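PDB 1O65: protein YiiM from Escherichia coli, which is of unknown function but carries a MOSC domain, and as in its family may bind molybdenum and act as an oxidoreductase on nitrogenous compounds. Local coordinates for residues Cys70-Glu75 against Phe96-Ser101; Val125-Ser130 against Ser210-Arg215; Asp114-Gly119 against Leu172-Arg177. All coordinates share one frame; numbering follows the deposited sequence.

Overall arrangement
All three contacts involve strands of one mixed sheet of the MOSC domain. Interaction 1 pairs strands 69-73 and 100-102, interaction 3 pairs strands 115-118 and 172-176, and interaction 2 sets helix 211-223, from the C-terminal three-helix region, against strand 121-128. Their centres lie about 17 to 18 Å apart, yet each touches the others. F96 O is 2.7 Å from R129 NH2, linking interactions 1 and 2; L100 CD2 packs 3.4 Å from W118 CH2 between interactions 1 and 3; V125 N lies 2.9 Å from D114 O, where strands 121-128 and 115-118 run side by side.

Interaction 1: residues Cys70-Glu75 against Phe96-Ser101; sequences CHYPRE and FGENLS
Y72 carries CG anti to its backbone N (chi1 -158°) and F96 carries CG anti to its carbonyl carbon (chi1 -79°), and these torsions bring the two rings together in an offset stack with centroids 4.2 Å apart. The segments belong to a beta-alpha-beta unit, strand 69-73, helix 75-83 and strand 100-102, whose two strands pair in parallel at H71 and L100. The ring planes lie 26° apart, and F96 CB also sits over the tyrosine face. A tyrosine suits this buried place because its ring can stack while its hydroxyl bonds to W80 NE1 and the backbone O of K153. On the sheet face shared by H71 and L100, L100 CB lies 4.1 Å from the imidazole centroid, over the ring. Y72 N donates to L100 O, and C70 O accepts from both N99 N and L100 N. G97 has a positive phi at which a side chain would press on the preceding carbonyl oxygen, which suits glycine. Water 1 joins Y72 O, E98 OE2 and S101 OG, giving a buried carboxylate oxygen a second partner beside Y77. R74, whose NH1 lies 3.1 Å from S101 OG, is salt-bridged to D103 and D18. At the start of the pairing, the asparagine side-chain carbonyl takes the strand N-H: C70 N donates to N99 OD1 at 2.8 Å.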
ATOM      1  N   CYS A  70       4.366  -4.291   1.374  1.00 23.18           N
ATOM      2  CA  CYS A  70       3.063  -3.754   1.757  1.00 23.18           C
ATOM      3  C   CYS A  70       3.233  -2.818   2.957  1.00 23.09           C
ATOM      4  O   CYS A  70       3.893  -3.221   3.929  1.00 21.87           O
ATOM      5  CB  CYS A  70       2.124  -4.909   2.137  1.00 21.45           C
ATOM      6  SG  CYS A  70       0.511  -4.339   2.796  1.00 23.16           S
ATOM      7  N   HIS A  71       2.645  -1.645   2.926  1.00 22.40           N
ATOM      8  CA  HIS A  71       2.786  -0.688   4.017  1.00 24.57           C
ATOM      9  C   HIS A  71       1.444  -0.407   4.684  1.00 25.73           C
ATOM     10  O   HIS A  71       0.468  -0.191   3.962  1.00 26.08           O
ATOM     11  CB  HIS A  71       3.280   0.666   3.423  1.00 24.43           C
ATOM     12  CG  HIS A  71       3.859   1.586   4.444  1.00 28.07           C
ATOM     13  ND1 HIS A  71       5.166   2.062   4.362  1.00 29.27           N
ATOM     14  CD2 HIS A  71       3.352   2.075   5.602  1.00 27.58           C
ATOM     15  CE1 HIS A  71       5.422   2.811   5.421  1.00 28.88           C
ATOM     16  NE2 HIS A  71       4.341   2.839   6.182  1.00 29.97           N
ATOM     17  N   TYR A  72       1.385  -0.339   6.014  1.00 25.53           N
ATOM     18  CA  TYR A  72       0.117   0.055   6.653  1.00 25.53           C
ATOM     19  C   TYR A  72       0.423   1.048   7.773  1.00 25.15           C
ATOM     20  O   TYR A  72       1.271   0.852   8.653  1.00 23.64           O
ATOM     21  CB  TYR A  72      -0.724  -1.105   7.120  1.00 26.68           C
ATOM     22  CG  TYR A  72      -2.201  -0.814   7.293  1.00 28.38           C
ATOM     23  CD1 TYR A  72      -3.025  -0.601   6.198  1.00 28.43           C
ATOM     24  CD2 TYR A  72      -2.788  -0.759   8.562  1.00 27.83           C
ATOM     25  CE1 TYR A  72      -4.373  -0.339   6.328  1.00 27.34           C
ATOM     26  CE2 TYR A  72      -4.132  -0.499   8.700  1.00 28.32           C
ATOM     27  CZ  TYR A  72      -4.927  -0.291   7.587  1.00 28.46           C
ATOM     28  OH  TYR A  72      -6.270  -0.023   7.739  1.00 26.87           O
ATOM     29  N   PRO A  73      -0.208   2.208   7.693  1.00 24.32           N
ATOM     30  CA  PRO A  73       0.023   3.225   8.709  1.00 24.33           C
ATOM     31  C   PRO A  73      -0.548   2.782  10.039  1.00 25.16           C
ATOM     32  O   PRO A  73      -1.741   2.392  10.120  1.00 25.25           O
ATOM     33  CB  PRO A  73      -0.673   4.457   8.168  1.00 24.26           C
ATOM     34  CG  PRO A  73      -0.879   4.204   6.697  1.00 24.96           C
ATOM     35  CD  PRO A  73      -0.988   2.708   6.544  1.00 23.59           C
ATOM     36  N   ARG A  74       0.255   2.852  11.102  1.00 24.04           N
ATOM     37  CA  ARG A  74      -0.280   2.567  12.438  1.00 25.40           C
ATOM     38  C   ARG A  74      -1.398   3.548  12.796  1.00 25.24           C
ATOM     39  O   ARG A  74      -2.246   3.176  13.626  1.00 24.42           O
ATOM     40  CB  ARG A  74       0.771   2.605  13.547  1.00 25.68           C
ATOM     41  CG  ARG A  74       1.754   1.438  13.514  1.00 26.52           C
ATOM     42  CD  ARG A  74       2.548   1.317  14.817  1.00 22.73           C
ATOM     43  NE  ARG A  74       3.586   2.330  14.865  1.00 23.70           N
ATOM     44  CZ  ARG A  74       4.791   2.428  14.374  1.00 23.94           C
ATOM     45  NH1 ARG A  74       5.360   1.481  13.640  1.00 22.87           N
ATOM     46  NH2 ARG A  74       5.538   3.524  14.611  1.00 25.01           N
ATOM     47  N   GLU A  75      -1.426   4.776  12.275  1.00 24.05           N
ATOM     48  CA  GLU A  75      -2.554   5.671  12.565  1.00 25.66           C
ATOM     49  C   GLU A  75      -3.905   4.970  12.382  1.00 26.28           C
ATOM     50  O   GLU A  75      -4.810   5.158  13.205  1.00 25.49           O
ATOM     51  CB  GLU A  75      -2.507   6.903  11.666  1.00 24.21           C
ATOM     52  CG  GLU A  75      -1.387   7.887  11.874  1.00 24.89           C
ATOM     53  CD  GLU A  75      -0.031   7.586  11.293  1.00 27.08           C
ATOM     54  OE1 GLU A  75       0.278   6.438  10.892  1.00 21.36           O
ATOM     55  OE2 GLU A  75       0.818   8.537  11.248  1.00 26.35           O
ATOM     56  N   PHE A  96      -2.944  -6.283   9.273  1.00 33.26           N
ATOM     57  CA  PHE A  96      -3.364  -6.129   7.878  1.00 33.19           C
ATOM     58  C   PHE A  96      -2.411  -6.770   6.895  1.00 31.17           C
ATOM     59  O   PHE A  96      -2.594  -6.564   5.689  1.00 31.78           O
ATOM     60  CB  PHE A  96      -3.589  -4.636   7.556  1.00 36.22           C
ATOM     61  CG  PHE A  96      -4.926  -4.147   8.065  1.00 37.67           C
ATOM     62  CD1 PHE A  96      -6.072  -4.299   7.308  1.00 37.23           C
ATOM     63  CD2 PHE A  96      -5.038  -3.581   9.322  1.00 38.61           C
ATOM     64  CE1 PHE A  96      -7.298  -3.873   7.785  1.00 37.58           C
ATOM     65  CE2 PHE A  96      -6.261  -3.150   9.812  1.00 37.46           C
ATOM     66  CZ  PHE A  96      -7.392  -3.294   9.044  1.00 36.53           C
ATOM     67  N   GLY A  97      -1.428  -7.534   7.335  1.00 29.56           N
ATOM     68  CA  GLY A  97      -0.492  -8.200   6.445  1.00 29.29           C
ATOM     69  C   GLY A  97       0.692  -7.336   6.020  1.00 29.38           C
ATOM     70  O   GLY A  97       1.542  -7.781   5.235  1.00 28.95           O
ATOM     71  N   GLU A  98       0.880  -6.157   6.591  1.00 28.20           N
ATOM     72  CA  GLU A  98       1.966  -5.287   6.200  1.00 27.43           C
ATOM     73  C   GLU A  98       3.361  -5.784   6.517  1.00 26.74           C
ATOM     74  O   GLU A  98       3.652  -6.509   7.466  1.00 26.46           O
ATOM     75  CB  GLU A  98       1.780  -3.900   6.849  1.00 24.92           C
ATOM     76  CG  GLU A  98       1.923  -3.892   8.356  1.00 24.25           C
ATOM     77  CD  GLU A  98       0.574  -4.019   9.041  1.00 29.01           C
ATOM     78  OE1 GLU A  98      -0.259  -4.805   8.551  1.00 30.37           O
ATOM     79  OE2 GLU A  98       0.328  -3.335  10.054  1.00 28.33           O
ATOM     80  N   ASN A  99       4.305  -5.348   5.675  1.00 27.76           N
ATOM     81  CA  ASN A  99       5.720  -5.617   5.932  1.00 26.31           C
ATOM     82  C   ASN A  99       6.309  -4.410   6.674  1.00 26.97           C
ATOM     83  O   ASN A  99       7.192  -4.570   7.504  1.00 26.69           O
ATOM     84  CB  ASN A  99       6.510  -5.791   4.646  1.00 25.45           C
ATOM     85  CG  ASN A  99       5.947  -6.877   3.756  1.00 25.58           C
ATOM     86  OD1 ASN A  99       5.509  -6.575   2.634  1.00 24.60           O
ATOM     87  ND2 ASN A  99       5.983  -8.111   4.257  1.00 19.01           N
ATOM     88  N   LEU A 100       5.799  -3.216   6.321  1.00 25.97           N
ATOM     89  CA  LEU A 100       6.323  -1.982   6.894  1.00 25.82           C
ATOM     90  C   LEU A 100       5.316  -1.241   7.768  1.00 26.62           C
ATOM     91  O   LEU A 100       4.224  -0.907   7.338  1.00 25.38           O
ATOM     92  CB  LEU A 100       6.813  -1.045   5.796  1.00 24.48           C
ATOM     93  CG  LEU A 100       7.911  -1.559   4.864  1.00 25.86           C
ATOM     94  CD1 LEU A 100       8.349  -0.492   3.879  1.00 23.49           C
ATOM     95  CD2 LEU A 100       9.099  -2.080   5.655  1.00 25.89           C
ATOM     96  N   SER A 101       5.722  -0.921   9.006  1.00 27.03           N
ATOM     97  CA  SER A 101       4.807  -0.238   9.921  1.00 27.34           C
ATOM     98  C   SER A 101       5.453   1.050  10.423  1.00 27.97           C
ATOM     99  O   SER A 101       6.594   1.020  10.875  1.00 27.52           O
ATOM    100  CB  SER A 101       4.408  -1.143  11.068  1.00 25.57           C
ATOM    101  OG  SER A 101       3.621  -0.452  12.026  1.00 29.42           O
TER
HETATM  102  O   HOH W   1       1.316  -0.779  10.789  1.00 19.73           O
HETATM  103  O   HOH W   2       7.885   2.928  13.219  1.00 27.39           O

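Interaction 2: residues Val125-Ser130 against Ser210-Arg215; sequences VSQPRS and SKSWTR
W213 lays one face of its indole against Q127 and P128, side by side. Q127 CB stands 3.8 Å from the centroid of the five-membered ring, and P128 CD 3.6 Å from that of the six-membered ring, both CH-pi contacts near the normal. A flat indole and compact proline suit each other, apolar CH2 groups resting on an aromatic face. The glutamine side chain crosses the indole at about a right angle, its amide plane turned 57° from the ring. Q127 CG lies between the backbone N and the carbonyl carbon (chi1 62°), and the extended chain brings OE1 to S210 OG, which donates at 2.8 Å. The same short serine side chain accepts from W213 N as N-cap, seating the first turn of helix 211-223, in the three-helix region, on strand 121-128 of the MOSC sheet. Q127 NE2 donates to P128 O, fixing the amide's rotation. S210 N donates to S126 O. An alanine in place of W213 would probably open a gap over Q127 CB and P128 CD, leaving mainly the S210 bonds between strand and helix. Helix 183-191 packs here, W191 meeting W213 edge-to-face, while L203 of helix 197-204 touches W213 and strand 156-160 flanks Q127.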
ATOM      1  N   VAL A 125       6.570   3.705  -4.501  1.00 17.39           N
ATOM      2  CA  VAL A 125       5.129   3.464  -4.261  1.00 18.46           C
ATOM      3  C   VAL A 125       4.485   3.137  -5.598  1.00 18.44           C
ATOM      4  O   VAL A 125       4.610   3.917  -6.535  1.00 18.37           O
ATOM      5  CB  VAL A 125       4.443   4.653  -3.588  1.00 19.30           C
ATOM      6  CG1 VAL A 125       2.946   4.417  -3.434  1.00 18.10           C
ATOM      7  CG2 VAL A 125       5.091   4.920  -2.232  1.00 18.63           C
ATOM      8  N   SER A 126       3.841   1.979  -5.694  1.00 18.57           N
ATOM      9  CA  SER A 126       3.302   1.556  -6.994  1.00 19.27           C
ATOM     10  C   SER A 126       1.799   1.561  -7.066  1.00 19.88           C
ATOM     11  O   SER A 126       1.215   1.656  -8.147  1.00 20.79           O
ATOM     12  CB  SER A 126       3.845   0.135  -7.269  1.00 15.30           C
ATOM     13  OG  SER A 126       3.151  -0.754  -6.391  1.00 19.66           O
ATOM     14  N   GLN A 127       1.109   1.479  -5.927  1.00 21.52           N
ATOM     15  CA  GLN A 127      -0.354   1.503  -5.928  1.00 22.26           C
ATOM     16  C   GLN A 127      -0.893   1.478  -4.499  1.00 23.15           C
ATOM     17  O   GLN A 127      -0.192   1.065  -3.568  1.00 23.65           O
ATOM     18  CB  GLN A 127      -0.916   0.248  -6.637  1.00 19.30           C
ATOM     19  CG  GLN A 127      -0.523  -1.054  -5.932  1.00 21.37           C
ATOM     20  CD  GLN A 127      -1.290  -2.256  -6.477  1.00 24.24           C
ATOM     21  OE1 GLN A 127      -1.046  -2.769  -7.567  1.00 21.64           O
ATOM     22  NE2 GLN A 127      -2.301  -2.697  -5.726  1.00 24.56           N
ATOM     23  N   PRO A 128      -2.131   1.927  -4.345  1.00 23.37           N
ATOM     24  CA  PRO A 128      -2.805   1.821  -3.038  1.00 23.23           C
ATOM     25  C   PRO A 128      -3.065   0.343  -2.814  1.00 23.54           C
ATOM     26  O   PRO A 128      -3.003  -0.403  -3.805  1.00 24.10           O
ATOM     27  CB  PRO A 128      -4.070   2.622  -3.194  1.00 23.58           C
ATOM     28  CG  PRO A 128      -3.958   3.380  -4.469  1.00 23.53           C
ATOM     29  CD  PRO A 128      -2.922   2.687  -5.317  1.00 22.32           C
ATOM     30  N   ARG A 129      -3.081  -0.153  -1.590  1.00 25.12           N
ATOM     31  CA  ARG A 129      -3.368  -1.564  -1.346  1.00 26.16           C
ATOM     32  C   ARG A 129      -4.874  -1.788  -1.557  1.00 26.04           C
ATOM     33  O   ARG A 129      -5.706  -0.987  -1.118  1.00 24.24           O
ATOM     34  CB  ARG A 129      -2.907  -1.976   0.045  1.00 27.91           C
ATOM     35  CG  ARG A 129      -3.101  -3.467   0.395  1.00 28.77           C
ATOM     36  CD  ARG A 129      -4.466  -3.662   1.073  1.00 33.04           C
ATOM     37  NE  ARG A 129      -4.538  -4.966   1.736  1.00 33.76           N
ATOM     38  CZ  ARG A 129      -3.946  -5.260   2.895  1.00 34.37           C
ATOM     39  NH1 ARG A 129      -3.225  -4.336   3.540  1.00 32.02           N
ATOM     40  NH2 ARG A 129      -4.053  -6.495   3.374  1.00 30.69           N
ATOM     41  N   SER A 130      -5.220  -2.827  -2.251  1.00 27.48           N
ATOM     42  CA  SER A 130      -6.558  -3.257  -2.595  1.00 30.56           C
ATOM     43  C   SER A 130      -7.196  -4.203  -1.584  1.00 31.36           C
ATOM     44  O   SER A 130      -6.959  -5.408  -1.644  1.00 32.01           O
ATOM     45  CB  SER A 130      -6.472  -4.070  -3.912  1.00 28.78           C
ATOM     46  OG  SER A 130      -6.940  -3.357  -5.013  1.00 33.78           O
ATOM     47  N   SER A 210       1.667   0.515 -10.745  1.00 21.47           N
ATOM     48  CA  SER A 210       1.778  -0.926 -11.004  1.00 24.35           C
ATOM     49  C   SER A 210       1.080  -1.284 -12.320  1.00 23.56           C
ATOM     50  O   SER A 210       0.053  -0.678 -12.671  1.00 23.14           O
ATOM     51  CB  SER A 210       1.154  -1.725  -9.861  1.00 21.78           C
ATOM     52  OG  SER A 210      -0.247  -1.508  -9.879  1.00 27.38           O
ATOM     53  N   LYS A 211       1.572  -2.327 -12.967  1.00 23.72           N
ATOM     54  CA  LYS A 211       1.041  -2.779 -14.255  1.00 23.10           C
ATOM     55  C   LYS A 211      -0.435  -3.121 -14.138  1.00 20.74           C
ATOM     56  O   LYS A 211      -1.247  -2.739 -14.994  1.00 21.00           O
ATOM     57  CB  LYS A 211       1.813  -3.961 -14.822  1.00 24.51           C
ATOM     58  CG  LYS A 211       3.250  -3.641 -15.217  1.00 29.93           C
ATOM     59  CD  LYS A 211       3.843  -4.865 -15.918  1.00 35.82           C
ATOM     60  CE  LYS A 211       5.169  -4.556 -16.575  1.00 42.47           C
ATOM     61  NZ  LYS A 211       5.973  -3.534 -15.819  1.00 45.21           N
ATOM     62  N   SER A 212      -0.790  -3.750 -13.036  1.00 19.02           N
ATOM     63  CA  SER A 212      -2.190  -4.117 -12.815  1.00 19.90           C
ATOM     64  C   SER A 212      -3.060  -2.869 -12.662  1.00 19.70           C
ATOM     65  O   SER A 212      -4.184  -2.837 -13.152  1.00 17.51           O
ATOM     66  CB  SER A 212      -2.292  -5.039 -11.608  1.00 17.75           C
ATOM     67  OG  SER A 212      -2.257  -4.284 -10.429  1.00 20.14           O
ATOM     68  N   TRP A 213      -2.592  -1.809 -12.004  1.00 19.62           N
ATOM     69  CA  TRP A 213      -3.441  -0.606 -11.921  1.00 21.01           C
ATOM     70  C   TRP A 213      -3.498   0.079 -13.278  1.00 21.37           C
ATOM     71  O   TRP A 213      -4.540   0.628 -13.637  1.00 21.70           O
ATOM     72  CB  TRP A 213      -2.989   0.309 -10.783  1.00 20.64           C
ATOM     73  CG  TRP A 213      -3.633  -0.060  -9.479  1.00 21.43           C
ATOM     74  CD1 TRP A 213      -3.573  -1.279  -8.868  1.00 19.97           C
ATOM     75  CD2 TRP A 213      -4.471   0.767  -8.662  1.00 18.94           C
ATOM     76  NE1 TRP A 213      -4.306  -1.244  -7.709  1.00 19.85           N
ATOM     77  CE2 TRP A 213      -4.870  -0.014  -7.557  1.00 19.12           C
ATOM     78  CE3 TRP A 213      -4.926   2.079  -8.763  1.00 19.48           C
ATOM     79  CZ2 TRP A 213      -5.688   0.473  -6.540  1.00 20.58           C
ATOM     80  CZ3 TRP A 213      -5.738   2.576  -7.749  1.00 22.82           C
ATOM     81  CH2 TRP A 213      -6.114   1.781  -6.654  1.00 21.10           C
ATOM     82  N   THR A 214      -2.415   0.049 -14.055  1.00 21.03           N
ATOM     83  CA  THR A 214      -2.411   0.616 -15.402  1.00 22.25           C
ATOM     84  C   THR A 214      -3.458  -0.076 -16.275  1.00 22.96           C
ATOM     85  O   THR A 214      -4.257   0.531 -16.987  1.00 22.83           O
ATOM     86  CB  THR A 214      -1.016   0.437 -16.043  1.00 23.45           C
ATOM     87  OG1 THR A 214      -0.072   1.221 -15.274  1.00 24.66           O
ATOM     88  CG2 THR A 214      -1.024   0.890 -17.488  1.00 18.19           C
ATOM     89  N   ARG A 215      -3.459  -1.409 -16.188  1.00 23.08           N
ATOM     90  CA  ARG A 215      -4.405  -2.252 -16.891  1.00 23.41           C
ATOM     91  C   ARG A 215      -5.841  -1.923 -16.520  1.00 21.98           C
ATOM     92  O   ARG A 215      -6.662  -1.617 -17.390  1.00 22.44           O
ATOM     93  CB  ARG A 215      -4.090  -3.728 -16.564  1.00 26.31           C
ATOM     94  CG  ARG A 215      -5.046  -4.699 -17.222  1.00 30.80           C
ATOM     95  CD  ARG A 215      -4.805  -6.124 -16.792  1.00 32.94           C
ATOM     96  NE  ARG A 215      -5.393  -7.087 -17.660  1.00 39.41           N
ATOM     97  CZ  ARG A 215      -6.604  -7.341 -18.073  1.00 42.49           C
ATOM     98  NH1 ARG A 215      -7.645  -6.613 -17.673  1.00 43.38           N
ATOM     99  NH2 ARG A 215      -6.790  -8.366 -18.921  1.00 41.37           N
TER

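Interaction 3: residues Asp114-Gly119 against Leu172-Arg177; sequences DIFRWG and LELVSR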
ATOM      1  N   ASP A 114       6.385   7.828  -5.268  1.00 17.51           N
ATOM      2  CA  ASP A 114       7.390   8.288  -4.292  1.00 20.65           C
ATOM      3  C   ASP A 114       8.494   7.235  -4.225  1.00 20.56           C
ATOM      4  O   ASP A 114       8.221   6.032  -4.257  1.00 20.78           O
ATOM      5  CB  ASP A 114       6.863   8.606  -2.914  1.00 19.77           C
ATOM      6  CG  ASP A 114       6.207   9.949  -2.713  1.00 22.05           C
ATOM      7  OD1 ASP A 114       6.373  10.928  -3.479  1.00 19.33           O
ATOM      8  OD2 ASP A 114       5.468  10.051  -1.690  1.00 24.23           O
ATOM      9  N   ILE A 115       9.725   7.725  -4.224  1.00 20.72           N
ATOM     10  CA  ILE A 115      10.872   6.834  -4.147  1.00 20.61           C
ATOM     11  C   ILE A 115      11.567   7.114  -2.807  1.00 21.89           C
ATOM     12  O   ILE A 115      11.920   8.256  -2.511  1.00 20.63           O
ATOM     13  CB  ILE A 115      11.861   6.993  -5.288  1.00 20.13           C
ATOM     14  CG1 ILE A 115      11.208   6.636  -6.632  1.00 20.37           C
ATOM     15  CG2 ILE A 115      13.119   6.135  -5.069  1.00 17.64           C
ATOM     16  CD1 ILE A 115      11.996   7.147  -7.826  1.00 17.55           C
ATOM     17  N   PHE A 116      11.713   6.052  -2.033  1.00 22.24           N
ATOM     18  CA  PHE A 116      12.339   6.125  -0.736  1.00 21.51           C
ATOM     19  C   PHE A 116      13.640   5.296  -0.730  1.00 22.42           C
ATOM     20  O   PHE A 116      13.707   4.238  -1.350  1.00 21.92           O
ATOM     21  CB  PHE A 116      11.436   5.607   0.369  1.00 20.46           C
ATOM     22  CG  PHE A 116      10.206   6.346   0.743  1.00 20.46           C
ATOM     23  CD1 PHE A 116       9.060   6.226  -0.053  1.00 22.09           C
ATOM     24  CD2 PHE A 116      10.122   7.130   1.873  1.00 19.52           C
ATOM     25  CE1 PHE A 116       7.885   6.868   0.293  1.00 24.76           C
ATOM     26  CE2 PHE A 116       8.951   7.790   2.240  1.00 17.86           C
ATOM     27  CZ  PHE A 116       7.835   7.664   1.442  1.00 23.93           C
ATOM     28  N   ARG A 117      14.649   5.845  -0.073  1.00 21.97           N
ATOM     29  CA  ARG A 117      15.893   5.138   0.153  1.00 23.27           C
ATOM     30  C   ARG A 117      15.692   4.443   1.528  1.00 24.12           C
ATOM     31  O   ARG A 117      15.127   5.110   2.401  1.00 23.52           O
ATOM     32  CB  ARG A 117      17.142   6.009   0.217  1.00 24.77           C
ATOM     33  CG  ARG A 117      18.405   5.185   0.499  1.00 28.75           C
ATOM     34  CD  ARG A 117      19.682   5.999   0.347  1.00 29.63           C
ATOM     35  NE  ARG A 117      19.700   7.144   1.243  1.00 32.46           N
ATOM     36  CZ  ARG A 117      20.364   8.277   1.044  1.00 35.20           C
ATOM     37  NH1 ARG A 117      21.096   8.456  -0.040  1.00 32.77           N
ATOM     38  NH2 ARG A 117      20.274   9.256   1.953  1.00 36.89           N
ATOM     39  N   TRP A 118      16.020   3.177   1.591  1.00 23.55           N
ATOM     40  CA  TRP A 118      15.898   2.361   2.785  1.00 25.82           C
ATOM     41  C   TRP A 118      17.147   1.475   2.904  1.00 26.38           C
ATOM     42  O   TRP A 118      17.297   0.481   2.195  1.00 25.00           O
ATOM     43  CB  TRP A 118      14.627   1.493   2.759  1.00 25.55           C
ATOM     44  CG  TRP A 118      14.361   0.735   4.027  1.00 25.49           C
ATOM     45  CD1 TRP A 118      14.733   1.103   5.296  1.00 26.16           C
ATOM     46  CD2 TRP A 118      13.616  -0.483   4.182  1.00 23.57           C
ATOM     47  NE1 TRP A 118      14.294   0.191   6.214  1.00 22.85           N
ATOM     48  CE2 TRP A 118      13.627  -0.809   5.552  1.00 25.95           C
ATOM     49  CE3 TRP A 118      12.981  -1.349   3.291  1.00 22.15           C
ATOM     50  CZ2 TRP A 118      13.005  -1.956   6.062  1.00 25.36           C
ATOM     51  CZ3 TRP A 118      12.375  -2.493   3.795  1.00 21.09           C
ATOM     52  CH2 TRP A 118      12.371  -2.777   5.162  1.00 21.76           C
ATOM     53  N   GLY A 119      18.085   1.961   3.728  1.00 27.62           N
ATOM     54  CA  GLY A 119      19.351   1.263   3.931  1.00 27.13           C
ATOM     55  C   GLY A 119      20.048   1.198   2.570  1.00 29.29           C
ATOM     56  O   GLY A 119      20.312   2.250   1.984  1.00 27.63           O
ATOM     57  N   LEU A 172      12.945   4.925   6.615  1.00 27.19           N
ATOM     58  CA  LEU A 172      12.565   5.215   5.232  1.00 27.41           C
ATOM     59  C   LEU A 172      12.894   6.693   4.968  1.00 26.44           C
ATOM     60  O   LEU A 172      12.534   7.547   5.775  1.00 25.95           O
ATOM     61  CB  LEU A 172      11.067   5.035   4.976  1.00 25.53           C
ATOM     62  CG  LEU A 172      10.477   3.682   5.348  1.00 27.13           C
ATOM     63  CD1 LEU A 172       8.980   3.665   5.052  1.00 25.14           C
ATOM     64  CD2 LEU A 172      11.198   2.562   4.597  1.00 23.73           C
ATOM     65  N   GLU A 173      13.608   6.963   3.893  1.00 26.96           N
ATOM     66  CA  GLU A 173      13.971   8.347   3.573  1.00 25.45           C
ATOM     67  C   GLU A 173      13.406   8.724   2.205  1.00 25.13           C
ATOM     68  O   GLU A 173      13.806   8.179   1.169  1.00 24.22           O
ATOM     69  CB  GLU A 173      15.482   8.533   3.557  1.00 25.34           C
ATOM     70  CG  GLU A 173      16.268   7.903   4.698  1.00 29.41           C
ATOM     71  CD  GLU A 173      17.731   7.699   4.356  1.00 31.14           C
ATOM     72  OE1 GLU A 173      18.467   8.700   4.315  1.00 32.00           O
ATOM     73  OE2 GLU A 173      18.170   6.562   4.077  1.00 34.32           O
ATOM     74  N   LEU A 174      12.514   9.709   2.201  1.00 24.04           N
ATOM     75  CA  LEU A 174      11.940  10.132   0.923  1.00 23.19           C
ATOM     76  C   LEU A 174      13.011  10.846   0.115  1.00 21.62           C
ATOM     77  O   LEU A 174      13.574  11.836   0.577  1.00 20.18           O
ATOM     78  CB  LEU A 174      10.699  10.996   1.174  1.00 24.37           C
ATOM     79  CG  LEU A 174      10.094  11.601  -0.109  1.00 27.26           C
ATOM     80  CD1 LEU A 174       9.246  10.557  -0.822  1.00 24.78           C
ATOM     81  CD2 LEU A 174       9.323  12.877   0.206  1.00 23.36           C
ATOM     82  N   VAL A 175      13.248  10.419  -1.119  1.00 21.15           N
ATOM     83  CA  VAL A 175      14.291  11.038  -1.942  1.00 20.75           C
ATOM     84  C   VAL A 175      13.754  11.667  -3.193  1.00 20.06           C
ATOM     85  O   VAL A 175      14.315  12.673  -3.659  1.00 19.43           O
ATOM     86  CB  VAL A 175      15.449  10.060  -2.221  1.00 24.79           C
ATOM     87  CG1 VAL A 175      14.964   8.681  -2.666  1.00 24.61           C
ATOM     88  CG2 VAL A 175      16.349  10.624  -3.310  1.00 30.72           C
ATOM     89  N   SER A 176      12.705  11.097  -3.809  1.00 19.63           N
ATOM     90  CA  SER A 176      12.122  11.735  -4.986  1.00 19.36           C
ATOM     91  C   SER A 176      10.589  11.751  -4.940  1.00 20.93           C
ATOM     92  O   SER A 176       9.933  10.771  -4.581  1.00 19.95           O
ATOM     93  CB  SER A 176      12.588  11.083  -6.283  1.00 14.12           C
ATOM     94  OG  SER A 176      14.005  11.169  -6.454  1.00 14.02           O
ATOM     95  N   ARG A 177      10.018  12.913  -5.253  1.00 21.50           N
ATOM     96  CA  ARG A 177       8.586  13.103  -5.372  1.00 22.69           C
ATOM     97  C   ARG A 177       8.339  13.342  -6.867  1.00 22.88           C
ATOM     98  O   ARG A 177       8.752  14.399  -7.323  1.00 22.41           O
ATOM     99  CB  ARG A 177       7.980  14.242  -4.575  1.00 24.22           C
ATOM    100  CG  ARG A 177       6.480  14.399  -4.962  1.00 23.83           C
ATOM    101  CD  ARG A 177       5.637  14.585  -3.729  1.00 24.05           C
ATOM    102  NE  ARG A 177       5.841  13.631  -2.680  1.00 21.71           N
ATOM    103  CZ  ARG A 177       5.558  13.848  -1.400  1.00 24.15           C
ATOM    104  NH1 ARG A 177       5.056  15.028  -1.088  1.00 27.08           N
ATOM    105  NH2 ARG A 177       5.751  12.917  -0.480  1.00 23.76           N
TER
HETATM  106  O   HOH W   3      17.815   4.248   5.311  1.00 24.62           O
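F116 has L174 CD1 over one face of its ring, 4.0 Å from the centroid, and W118 has L172 CD2 over one face of its indole, 3.8 Å from the centroid of the five-membered ring. Branched leucines suit these places because a single methyl can settle on an aromatic face; L174 does so with CG anti to its backbone N (chi1 175°). The guanidinium groups are met at their edges instead. R177 turns NE and NH2 to D114, one to each carboxylate oxygen, in a side-on salt bridge with the planes 24° apart; NE reaches OD1 at 2.9 Å on its syn side. D114 OD2 also accepts from Y111 N. R117 holds E173 in the same two-nitrogen way, but the planes stand 47° apart and both carboxylate oxygens are approached from above their plane, NH2 lying 3.0 Å from OE1. The backbones form an antiparallel ladder of the MOSC sheet, interrupted by a classic beta bulge at which two residues, V175 and S176, stand opposite the single I115. I115 O takes V175 N at 2.9 Å and S176 N at 3.2 Å. Beyond the bulge R117 and E173 form a hydrogen-bonded pair. F116 and L174 form the non-hydrogen-bonded pair between, on the face where Y158 of strand 156-160 touches F116 and L172. Water 3 bridges G119 N and E173 OE2, donating to the carboxylate at 2.6 Å.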